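Local coordinates for protein TSSL (Francisella novicida, PDB 4ACK) that probably serves as a conserved component of the type VI secretion machinery, contributing through its all-helical cytoplasmic domain to protein transport and virulence, at residues 71-74 and 75-78; 5-8 and 9-13; 122-125 and 126-130; 48-52 and 53-57. All coordinates share one frame; numbering follows the deposited sequence.

How the interactions relate
All four contacts are local, three along single helices and one at the joint between two; along the chain they run 2, 4, 1, 3. Interaction 2 lies on helix 4-20, interaction 4 between helices 30-52 and 55-79, interaction 1 near the far end of helix 55-79, and interaction 3 at the end of helix 118-129. Centres of interactions 1 and 4 are about 29 Å apart on opposite sides of the chain's centre. Interaction 2 packs against interaction 3, about 12 Å away between centres, and touches interaction 4; Lys72 packs on Asn130 between interactions 1 and 3. Helix 4-20 thus lies against three others, making the N-terminal helix part of the bundle.

Interaction 1: residues 71-74 and 75-78; sequences EKLM and LLRE
Met74 and Arg77 sit three residues apart on the alpha helix 55-79 and run side by side in the same direction, with Met74 SD 4.1 Å from Arg77 CD. The arginine can flank the thioether because its CG lies anti to the backbone N (chi1 -179°) and the chain stays extended as far as NE, whereas Met74 bends at both later torsions. Leu75 makes its contact through CB, which rests 3.4 Å from Glu71 O. Its amide is divided between two carbonyls: Leu75 N bonds to Glu71 O at 3.2 Å, bent to 139° at the hydrogen and reaching the carbonyl from above its plane, and more weakly to Lys72 O. One residue on, Leu76 N meets Lys72 O almost straight, at 2.9 Å and 177°. On the inner face, Leu73 CD1 and Leu76 CD2 stand 4.5 Å apart, and both leucines pack on Ile20 of helix 4-20. Glu71 and Lys72 tie the helix to the loop after helix 118-129: the backbone N of Tyr133 and Gly134 hold the Glu71 carboxylate, and Asp131 O accepts from Lys72 NZ. Lys72 NZ also makes a 3.2 Å salt bridge to the anti lone pair of Glu71 OE2.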
loop_
_atom_site.group_PDB
_atom_site.type_symbol
_atom_site.label_atom_id
_atom_site.label_comp_id
_atom_site.label_asym_id
_atom_site.label_seq_id
_atom_site.Cartn_x
_atom_site.Cartn_y
_atom_site.Cartn_z
ATOM N N GLU A 71 4.254 -4.959 -4.278
ATOM C CA GLU A 71 5.707 -4.850 -4.337
ATOM C C GLU A 71 6.377 -5.994 -3.557
ATOM O O GLU A 71 7.438 -6.493 -3.910
ATOM C CB GLU A 71 6.178 -3.530 -3.720
ATOM C CG GLU A 71 7.741 -3.335 -3.822
ATOM C CD GLU A 71 8.186 -1.977 -3.355
ATOM O OE1 GLU A 71 7.802 -1.003 -4.044
ATOM O OE2 GLU A 71 8.878 -1.881 -2.302
ATOM N N LYS A 72 5.785 -6.320 -2.417
ATOM C CA LYS A 72 6.383 -7.295 -1.535
ATOM C C LYS A 72 6.181 -8.703 -2.164
ATOM O O LYS A 72 7.073 -9.545 -2.118
ATOM C CB LYS A 72 5.797 -7.155 -0.114
ATOM C CG LYS A 72 6.236 -5.849 0.612
ATOM C CD LYS A 72 7.715 -5.458 0.283
ATOM C CE LYS A 72 8.190 -4.126 0.923
ATOM N NZ LYS A 72 9.496 -3.607 0.284
ATOM N N LEU A 73 5.045 -8.896 -2.813
ATOM C CA LEU A 73 4.731 -10.135 -3.446
ATOM C C LEU A 73 5.574 -10.353 -4.680
ATOM O O LEU A 73 6.075 -11.474 -4.873
ATOM C CB LEU A 73 3.242 -10.235 -3.782
ATOM C CG LEU A 73 2.412 -10.879 -2.642
ATOM C CD1 LEU A 73 2.680 -12.401 -2.680
ATOM C CD2 LEU A 73 2.752 -10.354 -1.255
ATOM N N MET A 74 5.732 -9.304 -5.499
ATOM C CA MET A 74 6.600 -9.386 -6.678
ATOM C C MET A 74 8.041 -9.690 -6.293
ATOM O O MET A 74 8.734 -10.351 -7.046
ATOM C CB MET A 74 6.560 -8.130 -7.537
ATOM C CG MET A 74 5.308 -7.930 -8.375
ATOM S SD MET A 74 4.701 -9.395 -9.244
ATOM C CE MET A 74 4.489 -8.741 -10.879
ATOM N N LEU A 75 8.472 -9.218 -5.128
ATOM C CA LEU A 75 9.813 -9.423 -4.652
ATOM C C LEU A 75 10.017 -10.844 -4.128
ATOM O O LEU A 75 11.047 -11.454 -4.410
ATOM C CB LEU A 75 10.171 -8.411 -3.586
ATOM C CG LEU A 75 11.660 -8.068 -3.565
ATOM C CD1 LEU A 75 12.034 -7.098 -4.700
ATOM C CD2 LEU A 75 12.058 -7.504 -2.208
ATOM N N LEU A 76 9.067 -11.339 -3.337
ATOM C CA LEU A 76 8.968 -12.766 -3.002
ATOM C C LEU A 76 8.959 -13.676 -4.251
ATOM O O LEU A 76 9.788 -14.575 -4.381
ATOM C CB LEU A 76 7.753 -13.046 -2.106
ATOM C CG LEU A 76 7.654 -14.501 -1.618
ATOM C CD1 LEU A 76 8.541 -14.710 -0.409
ATOM C CD2 LEU A 76 6.206 -14.781 -1.258
ATOM N N ARG A 77 8.057 -13.413 -5.176
ATOM C CA ARG A 77 8.093 -14.042 -6.491
ATOM C C ARG A 77 9.423 -13.923 -7.274
ATOM O O ARG A 77 9.662 -14.712 -8.200
ATOM C CB ARG A 77 6.950 -13.508 -7.343
ATOM C CG ARG A 77 6.811 -14.069 -8.749
ATOM C CD ARG A 77 5.614 -13.387 -9.374
ATOM N NE ARG A 77 5.279 -13.837 -10.719
ATOM C CZ ARG A 77 5.905 -13.461 -11.828
ATOM N NH1 ARG A 77 6.960 -12.646 -11.780
ATOM N NH2 ARG A 77 5.491 -13.938 -12.996
ATOM N N GLU A 78 10.273 -12.954 -6.934
ATOM C CA GLU A 78 11.588 -12.836 -7.585
ATOM C C GLU A 78 12.625 -13.733 -6.883
ATOM O O GLU A 78 13.476 -14.309 -7.545
ATOM C CB GLU A 78 12.030 -11.352 -7.657
ATOM C CG GLU A 78 13.431 -11.052 -8.188
ATOM C CD GLU A 78 13.856 -9.605 -7.903
ATOM O OE1 GLU A 78 13.160 -8.666 -8.355
ATOM O OE2 GLU A 78 14.882 -9.409 -7.218
#

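Interaction 2: residues 5-8 and 9-13; sequences KEIE and IILDI
Leu11 N donates to Ile7 O at 2.9 Å and 166°, approaching nearly along the C=O axis, one of the regular i to i+4 bonds that build the alpha helix 4-20. The same two residues meet through their side chains, which cross obliquely with Ile7 CG2 4.1 Å from Leu11 CD1. Ile7 CG2 is placed for this by lying anti to the backbone N, while its CG1 takes the position beside that N (chi1 -70°) and carries CD1 to within 4.3 Å of Ile10 CD1. One isoleucine thus serves two neighbours a turn further on, each with a different branch. Ile9 and Ile10 also lie against the backbone: Ile9 CG1 lies 3.3 Å from Lys5 O, and Ile10 CG1 is 3.5 Å from Glu6 O. On the exposed flank, Asp12 N bonds to Glu8 O, also at 2.9 Å, and Asp12 CB sits beside that oxygen. The carboxylate of buried Glu6 forms a salt bridge with Lys52 through OE2. Around the segment, Ile7 packs on Ile119 and Gln122 of helix 118-129, Glu6 on Leu45 and Leu49 of helix 30-52, and Ile10 on Ile61 and Leu65 of helix 55-79, placing this helix among three others.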
loop_
_atom_site.group_PDB
_atom_site.type_symbol
_atom_site.label_atom_id
_atom_site.label_comp_id
_atom_site.label_asym_id
_atom_site.label_seq_id
_atom_site.Cartn_x
_atom_site.Cartn_y
_atom_site.Cartn_z
ATOM N N LYS A 5 -11.344 2.148 12.491
ATOM C CA LYS A 5 -11.677 0.884 11.918
ATOM C C LYS A 5 -10.917 0.666 10.570
ATOM O O LYS A 5 -10.536 -0.461 10.218
ATOM C CB LYS A 5 -13.176 0.910 11.739
ATOM C CG LYS A 5 -13.812 -0.181 10.990
ATOM C CD LYS A 5 -15.299 0.221 10.913
ATOM C CE LYS A 5 -16.207 -0.970 11.193
ATOM N NZ LYS A 5 -17.612 -0.524 11.508
ATOM N N GLU A 6 -10.718 1.757 9.826
ATOM C CA GLU A 6 -10.001 1.680 8.573
ATOM C C GLU A 6 -8.546 1.369 8.844
ATOM O O GLU A 6 -7.956 0.467 8.209
ATOM C CB GLU A 6 -10.188 2.975 7.775
ATOM C CG GLU A 6 -11.619 3.102 7.264
ATOM C CD GLU A 6 -12.544 3.960 8.179
ATOM O OE1 GLU A 6 -12.461 3.935 9.431
ATOM O OE2 GLU A 6 -13.368 4.699 7.615
ATOM N N ILE A 7 -7.957 2.111 9.774
ATOM C CA ILE A 7 -6.587 1.877 10.127
ATOM C C ILE A 7 -6.356 0.384 10.440
ATOM O O ILE A 7 -5.441 -0.251 9.877
ATOM C CB ILE A 7 -6.089 2.778 11.260
ATOM C CG1 ILE A 7 -5.946 4.226 10.807
ATOM C CG2 ILE A 7 -4.732 2.318 11.732
ATOM C CD1 ILE A 7 -4.825 4.413 9.709
ATOM N N GLU A 8 -7.218 -0.203 11.277
ATOM C CA GLU A 8 -7.073 -1.611 11.653
ATOM C C GLU A 8 -7.092 -2.469 10.419
ATOM O O GLU A 8 -6.351 -3.418 10.304
ATOM C CB GLU A 8 -8.214 -2.077 12.612
ATOM C CG GLU A 8 -8.007 -1.747 14.118
ATOM C CD GLU A 8 -9.091 -2.435 15.037
ATOM O OE1 GLU A 8 -10.245 -2.666 14.577
ATOM O OE2 GLU A 8 -8.766 -2.741 16.218
ATOM N N ILE A 9 -7.995 -2.208 9.510
ATOM C CA ILE A 9 -7.944 -2.986 8.308
ATOM C C ILE A 9 -6.557 -2.859 7.563
ATOM O O ILE A 9 -6.025 -3.850 7.080
ATOM C CB ILE A 9 -9.068 -2.614 7.420
ATOM C CG1 ILE A 9 -10.400 -2.972 8.106
ATOM C CG2 ILE A 9 -8.909 -3.302 6.072
ATOM C CD1 ILE A 9 -11.643 -2.649 7.229
ATOM N N ILE A 10 -5.996 -1.655 7.489
ATOM C CA ILE A 10 -4.736 -1.422 6.774
ATOM C C ILE A 10 -3.594 -2.230 7.476
ATOM O O ILE A 10 -2.849 -2.942 6.818
ATOM C CB ILE A 10 -4.431 0.104 6.698
ATOM C CG1 ILE A 10 -5.453 0.793 5.748
ATOM C CG2 ILE A 10 -2.940 0.377 6.380
ATOM C CD1 ILE A 10 -5.567 2.343 6.007
ATOM N N LEU A 11 -3.523 -2.140 8.812
ATOM C CA LEU A 11 -2.682 -3.031 9.650
ATOM C C LEU A 11 -2.897 -4.494 9.405
ATOM O O LEU A 11 -1.945 -5.246 9.299
ATOM C CB LEU A 11 -2.872 -2.718 11.122
ATOM C CG LEU A 11 -2.397 -1.316 11.479
ATOM C CD1 LEU A 11 -2.656 -1.018 12.982
ATOM C CD2 LEU A 11 -0.912 -1.153 11.138
ATOM N N ASP A 12 -4.141 -4.906 9.248
ATOM C CA ASP A 12 -4.387 -6.310 9.010
ATOM C C ASP A 12 -3.776 -6.791 7.673
ATOM O O ASP A 12 -3.119 -7.852 7.627
ATOM C CB ASP A 12 -5.869 -6.672 9.118
ATOM C CG ASP A 12 -6.089 -8.147 9.418
ATOM O OD1 ASP A 12 -5.321 -8.718 10.228
ATOM O OD2 ASP A 12 -7.031 -8.739 8.837
ATOM N N ILE A 13 -4.018 -6.020 6.612
ATOM C CA ILE A 13 -3.399 -6.247 5.315
ATOM C C ILE A 13 -1.892 -6.220 5.425
ATOM O O ILE A 13 -1.222 -7.086 4.916
ATOM C CB ILE A 13 -3.909 -5.239 4.270
ATOM C CG1 ILE A 13 -5.376 -5.569 3.990
ATOM C CG2 ILE A 13 -3.060 -5.306 3.007
ATOM C CD1 ILE A 13 -6.225 -4.376 3.467
#

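Interaction 3: residues 122-125 and 126-130; sequences QTIS and LILHN
Ile124 and Leu128 form the tight side of this last part of helix 118-129. Their side chains lie alongside each other and point the same way, with Ile124 CG2 only 3.5 Å from Leu128 CD1, closer than usual van der Waals contact. That methyl reaches its partner because CG2 stands anti to the backbone N of Ile124, with CG1 at chi1 -58°. Buried Ile127 packs CG1 3.4 Å from Ile124 O. The looser side carries exposed His129, whose grip is polar. Ser125 O accepts both His129 N, at 2.8 Å, and His129 ND1, at 3.2 Å; the carbonyl oxygen lies close to the imidazole plane, yet ND1 stands above the carbonyl plane, 51° out of it. Ser125 OG itself bonds to Asp153. A similar double grip closes the helix: Leu126 O takes Asn130 N at 2.9 Å and Asn130 ND2 at 3.0 Å, so the first residue to leave helical geometry binds back to the last turn through both backbone and side chain. The segment is hemmed in by four helices: Ile124 touches helices 143-153 and 99-112, Leu126 reaches Ile14 of helix 4-20, and Ile127 rests on Pro64 and Tyr68 of helix 55-79.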
loop_
_atom_site.group_PDB
_atom_site.type_symbol
_atom_site.label_atom_id
_atom_site.label_comp_id
_atom_site.label_asym_id
_atom_site.label_seq_id
_atom_site.Cartn_x
_atom_site.Cartn_y
_atom_site.Cartn_z
ATOM N N GLN A 122 -0.933 8.708 7.299
ATOM C CA GLN A 122 -0.638 7.570 8.157
ATOM C C GLN A 122 -0.470 6.360 7.277
ATOM O O GLN A 122 0.339 5.500 7.553
ATOM C CB GLN A 122 -1.808 7.275 9.149
ATOM C CG GLN A 122 -2.046 8.418 10.173
ATOM C CD GLN A 122 -3.267 8.178 11.105
ATOM O OE1 GLN A 122 -4.406 7.959 10.647
ATOM N NE2 GLN A 122 -3.022 8.242 12.420
ATOM N N THR A 123 -1.297 6.251 6.254
ATOM C CA THR A 123 -1.162 5.158 5.340
ATOM C C THR A 123 0.211 5.206 4.606
ATOM O O THR A 123 0.895 4.164 4.528
ATOM C CB THR A 123 -2.311 5.147 4.395
ATOM O OG1 THR A 123 -3.511 5.009 5.176
ATOM C CG2 THR A 123 -2.176 3.980 3.446
ATOM N N ILE A 124 0.638 6.399 4.154
ATOM C CA ILE A 124 1.957 6.529 3.512
ATOM C C ILE A 124 3.047 6.218 4.533
ATOM O O ILE A 124 3.948 5.463 4.255
ATOM C CB ILE A 124 2.240 7.921 2.880
ATOM C CG1 ILE A 124 1.188 8.280 1.824
ATOM C CG2 ILE A 124 3.681 7.974 2.262
ATOM C CD1 ILE A 124 1.075 7.329 0.689
ATOM N N SER A 125 2.974 6.840 5.703
ATOM C CA SER A 125 3.964 6.605 6.783
ATOM C C SER A 125 4.117 5.079 7.061
ATOM O O SER A 125 5.234 4.540 7.103
ATOM C CB SER A 125 3.497 7.290 8.066
ATOM O OG SER A 125 4.523 7.238 9.020
ATOM N N LEU A 126 2.987 4.389 7.157
ATOM C CA LEU A 126 3.018 2.960 7.413
ATOM C C LEU A 126 3.726 2.171 6.335
ATOM O O LEU A 126 4.615 1.398 6.652
ATOM C CB LEU A 126 1.593 2.368 7.633
ATOM C CG LEU A 126 0.955 2.770 9.008
ATOM C CD1 LEU A 126 -0.540 2.515 9.011
ATOM C CD2 LEU A 126 1.587 2.069 10.212
ATOM N N ILE A 127 3.321 2.330 5.068
ATOM C CA ILE A 127 3.979 1.579 3.998
ATOM C C ILE A 127 5.470 1.920 3.944
ATOM O O ILE A 127 6.266 1.001 3.766
ATOM C CB ILE A 127 3.276 1.626 2.645
ATOM C CG1 ILE A 127 3.338 3.015 2.030
ATOM C CG2 ILE A 127 1.811 1.181 2.784
ATOM C CD1 ILE A 127 3.122 3.050 0.482
ATOM N N LEU A 128 5.845 3.166 4.245
ATOM C CA LEU A 128 7.250 3.579 4.219
ATOM C C LEU A 128 8.063 3.014 5.429
ATOM O O LEU A 128 9.274 2.763 5.303
ATOM C CB LEU A 128 7.407 5.128 4.124
ATOM C CG LEU A 128 6.965 5.825 2.786
ATOM C CD1 LEU A 128 7.062 7.382 2.859
ATOM C CD2 LEU A 128 7.771 5.335 1.601
ATOM N N HIS A 129 7.412 2.874 6.595
ATOM C CA HIS A 129 8.030 2.229 7.740
ATOM C C HIS A 129 8.096 0.762 7.576
ATOM O O HIS A 129 8.908 0.143 8.222
ATOM C CB HIS A 129 7.375 2.613 9.083
ATOM C CG HIS A 129 7.936 3.881 9.636
ATOM N ND1 HIS A 129 7.365 5.117 9.401
ATOM C CD2 HIS A 129 9.073 4.118 10.330
ATOM C CE1 HIS A 129 8.100 6.055 9.976
ATOM N NE2 HIS A 129 9.153 5.474 10.532
ATOM N N ASN A 130 7.220 0.201 6.737
ATOM C CA ASN A 130 7.378 -1.179 6.239
ATOM C C ASN A 130 8.182 -1.406 4.920
ATOM O O ASN A 130 7.972 -2.412 4.223
ATOM C CB ASN A 130 6.018 -1.859 6.223
ATOM C CG ASN A 130 5.528 -2.112 7.661
ATOM O OD1 ASN A 130 5.878 -3.142 8.238
ATOM N ND2 ASN A 130 4.880 -1.103 8.288
#

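Interaction 4: residues 48-52 and 53-57; sequences ELLEK and YSETV
Leu49 and Tyr53 meet where helix 30-52 gives way to helix 55-79, and the apolar contacts centre on the tyrosine ring. Leu49 CD2 comes to the ring edge, in its plane, 3.8 Å from Tyr53 CD2. Over one face lies Lys52 CB, 3.9 Å from the centroid of the Tyr53 ring and just 6° off its normal, a CH-pi contact between consecutive residues. Leu50 reaches across the bend on the outer surface, placing CD2 4.0 Å from Glu55 CA. Among the backbone bonds, Leu49 O accepts from two amides, Lys52 N at 3.0 Å and Tyr53 N at 2.9 Å, the latter bent to 137° at the hydrogen. One water ties the ends of the turn together by donating to Leu50 O at 2.9 Å and to Tyr53 O at 2.8 Å. Ser54 is the N-cap of the following helix, its OG accepting a weak, long bond of 3.4 Å from Val57 N. Charged and polar ends are held by the N-terminal region: Lys52 NZ makes a salt bridge to Asp3 OD1, and Tyr53 OH is hydrogen-bonded to Asp3 OD2. The joint therefore sits against the start of helix 4-20, with Leu49 packed inward on Cys58, Ile61 and Val62 of helix 55-79, and Val57 on Tyr116 and Pro117 just before helix 118-129.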
loop_
_atom_site.group_PDB
_atom_site.type_symbol
_atom_site.label_atom_id
_atom_site.label_comp_id
_atom_site.label_asym_id
_atom_site.label_seq_id
_atom_site.Cartn_x
_atom_site.Cartn_y
_atom_site.Cartn_z
ATOM N N GLU A 48 -16.022 1.368 3.631
ATOM C CA GLU A 48 -16.013 2.216 4.822
ATOM C C GLU A 48 -15.489 3.614 4.508
ATOM O O GLU A 48 -16.115 4.627 4.890
ATOM C CB GLU A 48 -15.211 1.552 5.932
ATOM C CG GLU A 48 -15.395 2.108 7.272
ATOM C CD GLU A 48 -16.751 1.663 7.962
ATOM O OE1 GLU A 48 -17.509 0.805 7.414
ATOM O OE2 GLU A 48 -17.000 2.203 9.059
ATOM N N LEU A 49 -14.375 3.704 3.771
ATOM C CA LEU A 49 -13.850 5.070 3.432
ATOM C C LEU A 49 -14.813 5.852 2.575
ATOM O O LEU A 49 -14.936 7.029 2.750
ATOM C CB LEU A 49 -12.525 5.022 2.686
ATOM C CG LEU A 49 -11.409 4.474 3.550
ATOM C CD1 LEU A 49 -10.218 4.193 2.554
ATOM C CD2 LEU A 49 -11.083 5.464 4.640
ATOM N N LEU A 50 -15.494 5.191 1.643
ATOM C CA LEU A 50 -16.325 5.920 0.704
ATOM C C LEU A 50 -17.641 6.449 1.364
ATOM O O LEU A 50 -18.421 7.160 0.706
ATOM C CB LEU A 50 -16.660 5.065 -0.537
ATOM C CG LEU A 50 -15.522 4.821 -1.557
ATOM C CD1 LEU A 50 -15.803 3.596 -2.503
ATOM C CD2 LEU A 50 -15.176 6.089 -2.340
ATOM N N GLU A 51 -17.862 6.107 2.651
ATOM C CA GLU A 51 -19.024 6.640 3.359
ATOM C C GLU A 51 -18.676 8.085 3.709
ATOM O O GLU A 51 -19.549 8.941 3.706
ATOM C CB GLU A 51 -19.414 5.740 4.546
ATOM C CG GLU A 51 -20.632 6.151 5.477
ATOM C CD GLU A 51 -21.795 6.998 4.840
ATOM O OE1 GLU A 51 -22.529 6.490 3.952
ATOM O OE2 GLU A 51 -22.014 8.161 5.297
ATOM N N LYS A 52 -17.387 8.371 3.883
ATOM C CA LYS A 52 -16.934 9.676 4.334
ATOM C C LYS A 52 -16.191 10.528 3.307
ATOM O O LYS A 52 -16.214 11.748 3.388
ATOM C CB LYS A 52 -15.976 9.522 5.549
ATOM C CG LYS A 52 -16.625 8.918 6.788
ATOM C CD LYS A 52 -15.537 8.581 7.844
ATOM C CE LYS A 52 -15.245 7.105 7.843
ATOM N NZ LYS A 52 -14.463 6.720 9.034
ATOM N N TYR A 53 -15.501 9.896 2.370
ATOM C CA TYR A 53 -14.421 10.581 1.596
ATOM C C TYR A 53 -14.737 10.548 0.131
ATOM O O TYR A 53 -15.469 9.659 -0.319
ATOM C CB TYR A 53 -13.056 9.925 1.874
ATOM C CG TYR A 53 -12.621 10.133 3.298
ATOM C CD1 TYR A 53 -12.597 11.429 3.859
ATOM C CD2 TYR A 53 -12.260 9.035 4.124
ATOM C CE1 TYR A 53 -12.241 11.627 5.202
ATOM C CE2 TYR A 53 -11.847 9.237 5.457
ATOM C CZ TYR A 53 -11.851 10.510 5.981
ATOM O OH TYR A 53 -11.464 10.704 7.301
ATOM N N SER A 54 -14.194 11.492 -0.624
ATOM C CA SER A 54 -14.372 11.429 -2.090
ATOM C C SER A 54 -13.629 10.199 -2.644
ATOM O O SER A 54 -12.783 9.593 -1.984
ATOM C CB SER A 54 -13.781 12.661 -2.772
ATOM O OG SER A 54 -12.421 12.826 -2.400
ATOM N N GLU A 55 -13.920 9.876 -3.891
ATOM C CA GLU A 55 -13.254 8.808 -4.586
ATOM C C GLU A 55 -11.772 9.009 -4.652
ATOM O O GLU A 55 -11.013 8.028 -4.529
ATOM C CB GLU A 55 -13.775 8.701 -6.034
ATOM C CG GLU A 55 -15.273 8.284 -6.124
ATOM C CD GLU A 55 -15.461 7.100 -7.051
ATOM O OE1 GLU A 55 -14.500 6.279 -7.160
ATOM O OE2 GLU A 55 -16.552 6.996 -7.663
ATOM N N THR A 56 -11.338 10.246 -4.883
ATOM C CA THR A 56 -9.884 10.540 -5.002
ATOM C C THR A 56 -9.172 10.253 -3.679
ATOM O O THR A 56 -8.142 9.559 -3.631
ATOM C CB THR A 56 -9.628 12.014 -5.431
ATOM O OG1 THR A 56 -10.230 12.229 -6.694
ATOM C CG2 THR A 56 -8.139 12.365 -5.505
ATOM N N VAL A 57 -9.748 10.757 -2.588
ATOM C CA VAL A 57 -9.187 10.515 -1.231
ATOM C C VAL A 57 -9.171 8.998 -0.902
ATOM O O VAL A 57 -8.167 8.476 -0.420
ATOM C CB VAL A 57 -9.904 11.359 -0.137
ATOM C CG1 VAL A 57 -9.520 10.895 1.241
ATOM C CG2 VAL A 57 -9.573 12.867 -0.345
HETATM O O HOH W 1 -17.702 8.729 -1.665
#